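Local coordinates for protein yersinopine dehydrogenase (PDB 6C4M) that catalyses the NADPH-dependent reductive condensation of pyruvate with an amino-acid-derived intermediate, the last step in making the metallophore yersinopine, at residues A[232-236]-A[237-241]; A[308-311]-A[312-316]. All coordinates share one frame; numbering follows the deposited sequence.

Interaction 1: residues A[232-236]-A[237-241]; sequences AVLAR and HHIDT
Arg236 and His237 run side by side in the same direction off the end of helix 225-235, their flat groups steeply inclined, with guanidinium and imidazole planes 68° apart. CE1 of His237 sits over one face of the guanidinium, 3.5 Å from Arg236 NH2. Arginine reaches this place because CG is anti to the backbone N (chi1 -158°) and the otherwise extended chain bends at chi3. Both polar ends then converge on Asp40 of helix 32-44, which forms a salt bridge with Arg236 NH2 and a hydrogen bond with His237 NE2. Thr83 takes the other imidazole nitrogen, and Phe209 stacks on the ring, so the histidine is fixed in position and rotation.

On the apolar side Leu234 crosses the side chains of Ile239 and Thr241 at a slant. Its CB lies 3.9 Å from Ile239 CB, while its CD1 comes within 3.7 Å of Thr241 CG2. Threonine suits the spot by serving two environments: its methyl meets leucine, and OG1 bonds to Thr231.

The backbone closes a Schellman motif through two bonds, Ile239 N to Leu234 O at 3.3 Å and His238 N to Ala235 O at 3.0 Å. Leu234 O also accepts His237 N at 3.1 Å, its two donors arriving from opposite faces of the carbonyl plane. His238, with positive phi, is the C' residue that ends the helix and sends the chain into strand 240-243.

Chemically, a buried histidine held through both ring nitrogens shares one carboxylate with an arginine, whose NE, unlike NH2, is buried with no partner in the model. The negative charge of Asp40 would probably favour a protonated imidazole, whereas the adjacent guanidinium would oppose it.

Interaction 2: residues A[308-311]-A[312-316]; sequences KRLL and NRLGV
Leu311 and Val316 bracket the last turn of helix 294-313, their side chains crossing at 4.2 Å between Leu311 CD2 and Val316 CG1. Their backbones are tied by Val316 N to Leu311 O at 2.9 Å, with the donor well above the carbonyl plane. This is the 6→1 bond of a Schellman motif, completed by Gly315 N to Asn312 O at 3.0 Å; Gly315 makes the turn at phi 87°, where a side chain would collide with the preceding carbonyl oxygen.

On the neighbouring flank Leu310 and Leu314, one helical turn apart, lie alongside each other, pointing the same way, with Leu310 CG 3.9 Å from Leu314 CD1. They adopt different shapes: Leu310 sends CG away from its own N (chi1 179°), whereas Leu314 keeps CG beside its N (chi1 -65°), bringing CD1 against its neighbour. Branched apolar chains suit this buried flank. Lys308 slants across Asn312 on a more open face, and Asn312 N bonds to Lys308 O at 2.9 Å.

Helix 401-419 packs on Leu310 through Leu413 and Ala417, while Leu248 of helix 247-251 touches Leu311, Leu314 and Val316. Arg313 reaches the carbonyl of Leu420 just beyond helix 401-419, and Trp470 of helix 459-471 bonds to Leu314 O, joining the helix end to the C-terminal helices.

Overall arrangement
Interactions 1 and 2 are both Schellman helix ends, but they lie in different parts of the chain, with centres 30 Å apart and nearest atoms about 16 Å apart. Interaction 1 turns a helix into a strand within the beta-alpha-beta unit 203-217, 225-235 and 240-243, near the NADP site but not in contact with the cofactor: the side chain of Ile239 is about 12 Å from the bound NADP, and that of His237 about 9 Å from the side chain of the NADP-binding residue Thr172. Interaction 2 ends a helix among other helices, away from the annotated sites. No second subunit touches either contact.

Interaction 1: residues A[232-236]-A[237-241]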
ATOM      1  N   ALA A 232      28.274  19.398  20.075  1.00 40.42           N
ATOM      2  CA  ALA A 232      28.469  20.684  19.418  1.00 39.64           C
ATOM      3  C   ALA A 232      28.533  20.525  17.908  1.00 38.79           C
ATOM      4  O   ALA A 232      27.912  21.298  17.169  1.00 41.70           O
ATOM      5  CB  ALA A 232      29.741  21.360  19.940  1.00 42.77           C
ATOM      6  N   VAL A 233      29.256  19.515  17.431  1.00 39.20           N
ATOM      7  CA  VAL A 233      29.386  19.288  15.989  1.00 38.46           C
ATOM      8  C   VAL A 233      28.013  19.032  15.360  1.00 37.55           C
ATOM      9  O   VAL A 233      27.683  19.577  14.304  1.00 39.98           O
ATOM     10  CB  VAL A 233      30.339  18.112  15.701  1.00 37.25           C
ATOM     11  CG1 VAL A 233      30.327  17.791  14.198  1.00 39.98           C
ATOM     12  CG2 VAL A 233      31.752  18.397  16.123  1.00 36.03           C
ATOM     13  N   LEU A 234      27.207  18.178  15.981  1.00 35.67           N
ATOM     14  CA  LEU A 234      25.915  17.841  15.399  1.00 38.79           C
ATOM     15  C   LEU A 234      24.869  18.943  15.608  1.00 44.49           C
ATOM     16  O   LEU A 234      23.930  19.065  14.806  1.00 40.03           O
ATOM     17  CB  LEU A 234      25.421  16.516  15.984  1.00 44.89           C
ATOM     18  CG  LEU A 234      26.266  15.245  15.718  1.00 46.46           C
ATOM     19  CD1 LEU A 234      25.441  13.966  15.932  1.00 39.53           C
ATOM     20  CD2 LEU A 234      26.873  15.235  14.328  1.00 43.73           C
ATOM     21  N   ALA A 235      24.999  19.733  16.682  1.00 37.77           N
ATOM     22  CA  ALA A 235      24.038  20.796  16.977  1.00 38.77           C
ATOM     23  C   ALA A 235      24.020  21.885  15.910  1.00 39.21           C
ATOM     24  O   ALA A 235      23.023  22.604  15.789  1.00 40.82           O
ATOM     25  CB  ALA A 235      24.348  21.423  18.345  1.00 37.87           C
ATOM     26  N   ARG A 236      25.096  22.034  15.143  1.00 38.95           N
ATOM     27  CA  ARG A 236      25.113  22.993  14.046  1.00 41.88           C
ATOM     28  C   ARG A 236      24.061  22.687  12.981  1.00 48.10           C
ATOM     29  O   ARG A 236      23.708  23.576  12.198  1.00 51.54           O
ATOM     30  CB  ARG A 236      26.493  23.020  13.418  1.00 47.48           C
ATOM     31  CG  ARG A 236      26.798  24.280  12.651  1.00 55.26           C
ATOM     32  CD  ARG A 236      28.245  24.264  12.180  1.00 55.86           C
ATOM     33  NE  ARG A 236      28.449  23.325  11.081  1.00 56.18           N
ATOM     34  CZ  ARG A 236      28.535  23.665   9.798  1.00 60.68           C
ATOM     35  NH1 ARG A 236      28.440  24.932   9.424  1.00 67.46           N
ATOM     36  NH2 ARG A 236      28.725  22.734   8.875  1.00 53.25           N
ATOM     37  N   HIS A 237      23.569  21.450  12.924  1.00 45.70           N
ATOM     38  CA  HIS A 237      22.527  21.041  11.993  1.00 41.87           C
ATOM     39  C   HIS A 237      21.241  20.681  12.723  1.00 45.05           C
ATOM     40  O   HIS A 237      20.346  20.061  12.141  1.00 41.90           O
ATOM     41  CB  HIS A 237      23.015  19.872  11.131  1.00 42.92           C
ATOM     42  CG  HIS A 237      24.252  20.188  10.357  1.00 42.29           C
ATOM     43  ND1 HIS A 237      24.295  21.183   9.401  1.00 43.13           N
ATOM     44  CD2 HIS A 237      25.512  19.687  10.439  1.00 39.11           C
ATOM     45  CE1 HIS A 237      25.520  21.257   8.903  1.00 45.62           C
ATOM     46  NE2 HIS A 237      26.280  20.368   9.522  1.00 37.83           N
ATOM     47  N   HIS A 238      21.129  21.085  13.988  1.00 47.91           N
ATOM     48  CA  HIS A 238      19.920  20.898  14.780  1.00 48.83           C
ATOM     49  C   HIS A 238      19.643  19.433  15.033  1.00 46.87           C
ATOM     50  O   HIS A 238      18.502  19.037  15.247  1.00 44.65           O
ATOM     51  CB  HIS A 238      18.709  21.560  14.120  1.00 54.00           C
ATOM     52  CG  HIS A 238      18.917  23.015  13.845  1.00 57.08           C
ATOM     53  ND1 HIS A 238      19.833  23.772  14.541  1.00 59.63           N
ATOM     54  CD2 HIS A 238      18.358  23.845  12.934  1.00 60.66           C
ATOM     55  CE1 HIS A 238      19.818  25.011  14.084  1.00 61.31           C
ATOM     56  NE2 HIS A 238      18.934  25.081  13.107  1.00 62.60           N
ATOM     57  N   ILE A 239      20.696  18.631  15.023  1.00 39.35           N
ATOM     58  CA  ILE A 239      20.599  17.212  15.308  1.00 44.06           C
ATOM     59  C   ILE A 239      20.673  17.039  16.814  1.00 41.09           C
ATOM     60  O   ILE A 239      21.658  17.442  17.449  1.00 40.80           O
ATOM     61  CB  ILE A 239      21.725  16.437  14.601  1.00 41.80           C
ATOM     62  CG1 ILE A 239      21.649  16.662  13.090  1.00 38.48           C
ATOM     63  CG2 ILE A 239      21.676  14.961  14.954  1.00 37.18           C
ATOM     64  CD1 ILE A 239      22.972  16.384  12.397  1.00 39.71           C
ATOM     65  N   ASP A 240      19.669  16.401  17.391  1.00 44.26           N
ATOM     66  CA  ASP A 240      19.734  16.098  18.811  1.00 50.20           C
ATOM     67  C   ASP A 240      20.627  14.895  19.056  1.00 48.19           C
ATOM     68  O   ASP A 240      20.673  13.957  18.261  1.00 46.40           O
ATOM     69  CB  ASP A 240      18.337  15.834  19.367  1.00 56.39           C
ATOM     70  CG  ASP A 240      17.492  17.092  19.393  1.00 55.40           C
ATOM     71  OD1 ASP A 240      18.084  18.178  19.587  1.00 49.80           O
ATOM     72  OD2 ASP A 240      16.265  16.994  19.201  1.00 62.95           O
ATOM     73  N   THR A 241      21.326  14.926  20.179  1.00 44.71           N
ATOM     74  CA  THR A 241      22.164  13.823  20.612  1.00 42.15           C
ATOM     75  C   THR A 241      21.623  13.280  21.924  1.00 43.51           C
ATOM     76  O   THR A 241      21.367  14.037  22.864  1.00 42.85           O
ATOM     77  CB  THR A 241      23.609  14.276  20.771  1.00 46.36           C
ATOM     78  OG1 THR A 241      23.657  15.474  21.572  1.00 48.09           O
ATOM     79  CG2 THR A 241      24.195  14.549  19.400  1.00 44.89           C
TER

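Interaction 2: residues A[308-311]-A[312-316]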
ATOM      1  N   LYS A 308      15.476  -8.489  20.388  1.00 29.72           N
ATOM      2  CA  LYS A 308      15.082  -8.317  21.782  1.00 31.04           C
ATOM      3  C   LYS A 308      15.622  -9.452  22.642  1.00 30.66           C
ATOM      4  O   LYS A 308      16.126  -9.217  23.755  1.00 31.00           O
ATOM      5  CB  LYS A 308      13.569  -8.235  21.902  1.00 32.98           C
ATOM      6  CG  LYS A 308      13.013  -8.416  23.302  1.00 34.97           C
ATOM      7  CD  LYS A 308      11.482  -8.280  23.198  1.00 47.55           C
ATOM      8  CE  LYS A 308      10.801  -8.391  24.530  1.00 52.66           C
ATOM      9  NZ  LYS A 308      11.146  -9.660  25.196  1.00 59.70           N
ATOM     10  N   ARG A 309      15.517 -10.690  22.147  1.00 32.55           N
ATOM     11  CA  ARG A 309      16.071 -11.836  22.865  1.00 39.76           C
ATOM     12  C   ARG A 309      17.564 -11.677  23.084  1.00 37.70           C
ATOM     13  O   ARG A 309      18.070 -11.945  24.178  1.00 38.49           O
ATOM     14  CB  ARG A 309      15.815 -13.135  22.099  1.00 38.08           C
ATOM     15  CG  ARG A 309      15.017 -14.170  22.880  1.00 49.22           C
ATOM     16  CD  ARG A 309      14.742 -15.487  22.076  1.00 54.58           C
ATOM     17  NE  ARG A 309      14.145 -15.256  20.752  1.00 47.88           N
ATOM     18  CZ  ARG A 309      12.880 -14.903  20.543  1.00 56.01           C
ATOM     19  NH1 ARG A 309      12.063 -14.731  21.573  1.00 68.41           N
ATOM     20  NH2 ARG A 309      12.430 -14.710  19.302  1.00 51.88           N
ATOM     21  N   LEU A 310      18.292 -11.284  22.033  1.00 32.90           N
ATOM     22  CA  LEU A 310      19.743 -11.177  22.126  1.00 30.16           C
ATOM     23  C   LEU A 310      20.151 -10.029  23.032  1.00 31.87           C
ATOM     24  O   LEU A 310      21.000 -10.194  23.913  1.00 32.01           O
ATOM     25  CB  LEU A 310      20.348 -10.990  20.731  1.00 29.52           C
ATOM     26  CG  LEU A 310      21.866 -10.827  20.665  1.00 32.79           C
ATOM     27  CD1 LEU A 310      22.556 -12.008  21.308  1.00 30.64           C
ATOM     28  CD2 LEU A 310      22.334 -10.666  19.219  1.00 30.98           C
ATOM     29  N   LEU A 311      19.583  -8.847  22.797  1.00 30.46           N
ATOM     30  CA  LEU A 311      19.869  -7.691  23.638  1.00 33.30           C
ATOM     31  C   LEU A 311      19.559  -7.979  25.102  1.00 33.91           C
ATOM     32  O   LEU A 311      20.391  -7.729  25.987  1.00 34.55           O
ATOM     33  CB  LEU A 311      19.072  -6.499  23.143  1.00 34.48           C
ATOM     34  CG  LEU A 311      19.519  -5.915  21.806  1.00 27.33           C
ATOM     35  CD1 LEU A 311      18.513  -4.900  21.302  1.00 30.45           C
ATOM     36  CD2 LEU A 311      20.868  -5.264  21.969  1.00 30.43           C
ATOM     37  N   ASN A 312      18.363  -8.501  25.380  1.00 32.34           N
ATOM     38  CA  ASN A 312      18.009  -8.822  26.757  1.00 37.17           C
ATOM     39  C   ASN A 312      19.047  -9.734  27.396  1.00 37.16           C
ATOM     40  O   ASN A 312      19.420  -9.544  28.558  1.00 33.36           O
ATOM     41  CB  ASN A 312      16.635  -9.473  26.809  1.00 35.95           C
ATOM     42  CG  ASN A 312      15.504  -8.483  26.545  1.00 37.04           C
ATOM     43  OD1 ASN A 312      15.734  -7.306  26.281  1.00 37.23           O
ATOM     44  ND2 ASN A 312      14.292  -8.967  26.583  1.00 34.00           N
ATOM     45  N   ARG A 313      19.515 -10.737  26.649  1.00 37.37           N
ATOM     46  CA  ARG A 313      20.564 -11.619  27.150  1.00 37.81           C
ATOM     47  C   ARG A 313      21.825 -10.840  27.455  1.00 35.19           C
ATOM     48  O   ARG A 313      22.540 -11.146  28.414  1.00 39.94           O
ATOM     49  CB  ARG A 313      20.846 -12.710  26.112  1.00 41.43           C
ATOM     50  CG  ARG A 313      21.924 -13.688  26.505  1.00 41.06           C
ATOM     51  CD  ARG A 313      21.448 -14.639  27.575  1.00 44.18           C
ATOM     52  NE  ARG A 313      22.402 -15.729  27.704  1.00 48.46           N
ATOM     53  CZ  ARG A 313      23.449 -15.727  28.524  1.00 48.72           C
ATOM     54  NH1 ARG A 313      23.670 -14.701  29.338  1.00 47.02           N
ATOM     55  NH2 ARG A 313      24.266 -16.772  28.540  1.00 55.67           N
ATOM     56  N   LEU A 314      22.133  -9.850  26.629  1.00 33.80           N
ATOM     57  CA  LEU A 314      23.293  -9.006  26.847  1.00 34.15           C
ATOM     58  C   LEU A 314      23.068  -7.945  27.912  1.00 37.62           C
ATOM     59  O   LEU A 314      23.990  -7.171  28.174  1.00 36.77           O
ATOM     60  CB  LEU A 314      23.700  -8.340  25.533  1.00 31.58           C
ATOM     61  CG  LEU A 314      24.176  -9.386  24.515  1.00 29.17           C
ATOM     62  CD1 LEU A 314      24.144  -8.817  23.132  1.00 28.37           C
ATOM     63  CD2 LEU A 314      25.577  -9.893  24.871  1.00 37.40           C
ATOM     64  N   GLY A 315      21.882  -7.890  28.522  1.00 36.77           N
ATOM     65  CA  GLY A 315      21.594  -6.928  29.575  1.00 33.17           C
ATOM     66  C   GLY A 315      21.086  -5.597  29.093  1.00 38.71           C
ATOM     67  O   GLY A 315      21.214  -4.594  29.809  1.00 35.07           O
ATOM     68  N   VAL A 316      20.501  -5.553  27.907  1.00 31.11           N
ATOM     69  CA  VAL A 316      20.103  -4.313  27.272  1.00 33.21           C
ATOM     70  C   VAL A 316      18.634  -4.425  26.899  1.00 35.99           C
ATOM     71  O   VAL A 316      18.161  -5.480  26.442  1.00 31.05           O
ATOM     72  CB  VAL A 316      21.003  -4.004  26.054  1.00 29.53           C
ATOM     73  CG1 VAL A 316      20.513  -2.795  25.312  1.00 30.36           C
ATOM     74  CG2 VAL A 316      22.441  -3.758  26.520  1.00 35.93           C
TER